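Local coordinates for uncharacterized protein (Corynebacterium glutamicum, PDB 2NSF) that binds zinc and probably catalyses the mycothiol-dependent isomerisation of maleylpyruvate, at residues Val236-Gly241 against Gly252-Pro257. Numbering follows the deposited sequence.
Sequences VRYAAG and GEVPEP. With SO4 (sulfate ion), chain D.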
# COMPACT_ATOMS: atom_id res chain seq x y z
N VAL A 236 -6.56 3.13 10.70
CA VAL A 236 -6.01 2.70 9.43
C VAL A 236 -5.67 1.21 9.49
O VAL A 236 -5.92 0.48 8.53
CB VAL A 236 -4.77 3.53 9.03
CG1 VAL A 236 -4.13 2.95 7.75
CG2 VAL A 236 -5.19 4.97 8.77
N ARG A 237 -5.11 0.73 10.60
CA ARG A 237 -4.82 -0.70 10.71
C ARG A 237 -6.14 -1.45 10.55
O ARG A 237 -6.22 -2.47 9.86
CB ARG A 237 -4.21 -1.06 12.07
CG ARG A 237 -4.13 -2.57 12.34
CD ARG A 237 -3.63 -2.91 13.75
NE ARG A 237 -2.17 -2.89 13.86
CZ ARG A 237 -1.37 -3.84 13.39
NH1 ARG A 237 -0.05 -3.74 13.54
NH2 ARG A 237 -1.87 -4.90 12.77
N TYR A 238 -7.17 -0.93 11.20
CA TYR A 238 -8.50 -1.52 11.15
C TYR A 238 -9.09 -1.51 9.73
O TYR A 238 -9.53 -2.54 9.22
CB TYR A 238 -9.46 -0.78 12.10
CG TYR A 238 -10.91 -1.14 11.91
CD1 TYR A 238 -11.41 -2.38 12.34
CD2 TYR A 238 -11.79 -0.27 11.27
CE1 TYR A 238 -12.75 -2.73 12.13
CE2 TYR A 238 -13.13 -0.61 11.06
CZ TYR A 238 -13.60 -1.84 11.49
OH TYR A 238 -14.91 -2.18 11.29
N ALA A 239 -9.09 -0.34 9.10
CA ALA A 239 -9.64 -0.20 7.75
C ALA A 239 -8.88 -1.06 6.75
O ALA A 239 -9.46 -1.54 5.77
CB ALA A 239 -9.61 1.26 7.32
N ALA A 240 -7.59 -1.24 6.99
CA ALA A 240 -6.75 -2.03 6.10
C ALA A 240 -6.93 -3.53 6.31
O ALA A 240 -6.25 -4.34 5.66
CB ALA A 240 -5.28 -1.65 6.30
N GLY A 241 -7.85 -3.90 7.19
CA GLY A 241 -8.13 -5.30 7.46
C GLY A 241 -7.03 -5.98 8.25
O GLY A 241 -6.88 -7.20 8.23
N GLY A 252 -20.41 -0.87 21.05
CA GLY A 252 -19.81 -1.84 21.94
C GLY A 252 -19.15 -3.01 21.24
O GLY A 252 -18.43 -3.79 21.87
N GLU A 253 -19.39 -3.15 19.94
CA GLU A 253 -18.80 -4.26 19.19
C GLU A 253 -18.32 -3.81 17.81
O GLU A 253 -19.10 -3.31 17.01
CB GLU A 253 -19.81 -5.39 19.06
CG GLU A 253 -19.28 -6.64 18.36
CD GLU A 253 -19.01 -7.78 19.33
OE1 GLU A 253 -19.68 -7.84 20.38
OE2 GLU A 253 -18.14 -8.62 19.04
N VAL A 254 -17.03 -4.02 17.55
CA VAL A 254 -16.42 -3.64 16.28
C VAL A 254 -16.73 -4.65 15.18
O VAL A 254 -16.39 -5.83 15.29
CB VAL A 254 -14.88 -3.53 16.43
CG1 VAL A 254 -14.26 -3.08 15.12
CG2 VAL A 254 -14.53 -2.56 17.54
N PRO A 255 -17.39 -4.20 14.11
CA PRO A 255 -17.73 -5.10 13.01
C PRO A 255 -16.54 -5.35 12.11
O PRO A 255 -15.57 -4.58 12.13
CB PRO A 255 -18.84 -4.35 12.28
CG PRO A 255 -18.40 -2.92 12.44
CD PRO A 255 -17.96 -2.86 13.89
N GLU A 256 -16.59 -6.42 11.32
CA GLU A 256 -15.51 -6.67 10.40
C GLU A 256 -15.70 -5.65 9.29
O GLU A 256 -16.79 -5.51 8.74
CB GLU A 256 -15.57 -8.10 9.85
CG GLU A 256 -14.93 -9.11 10.79
CD GLU A 256 -13.54 -8.69 11.22
OE1 GLU A 256 -12.65 -8.61 10.34
OE2 GLU A 256 -13.33 -8.45 12.43
N PRO A 257 -14.64 -4.91 8.96
CA PRO A 257 -14.73 -3.90 7.91
C PRO A 257 -14.84 -4.49 6.51
O PRO A 257 -14.54 -5.67 6.30
CB PRO A 257 -13.45 -3.11 8.09
CG PRO A 257 -12.48 -4.20 8.46
CD PRO A 257 -13.27 -4.99 9.49
S SO4 D . 0.00 -0.24 15.84
O1 SO4 D . 0.86 -1.25 16.51
O2 SO4 D . 0.75 0.78 15.08
O3 SO4 D . -1.15 -0.80 15.12
O4 SO4 D . -0.60 0.50 16.94
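In the C-terminal domain, the last turn of helix 232-239 meets the proline-rich tail that follows strand 247-249, and Tyr238 reaches across to Val254, Pro255 and Pro257. The tyrosine carries the contact. Its CG lies anti to the backbone N (chi1 169°), and this carries the end of the ring over to the 252-257 segment. At the rim of the ring, Tyr238 OH donates a short hydrogen bond to Pro255 O, 2.6 Å away. The acceptor lies in the plane of the ring, but the hydroxyl sits above the carbonyl plane of Pro255, with a C=O...OH angle of 139°. Pro257 covers one face in a CH-pi contact, with Pro257 CG 4.2 Å from the centroid of the Tyr238 ring and displaced toward the rim. Pro257 CD lies 3.5 Å from Tyr238 CE1. Val254 approaches the same ring carbon obliquely, with Val254 CG1 3.4 Å from Tyr238 CE1. From the tail, the ring thus receives one hydrogen bond and two apolar neighbours. Leu206, Leu208 and Val247 also touch it, and Val254 itself rests on Val247 of strand 247-249.

The helix ends in a Schellman motif. Gly241 takes the positive phi, and Gly241 N bonds back to Tyr238 O at 3.0 Å. On another side of the helix, Arg237 NE gives a nearly straight hydrogen bond to O3 of a sulfate, probably from the crystallisation liquor, which Gly179 N also binds. Away from the zinc site, this is a helix C-terminus joined to an extended proline-rich tail through a tyrosine-proline CH-pi contact and a side-chain-to-backbone hydrogen bond.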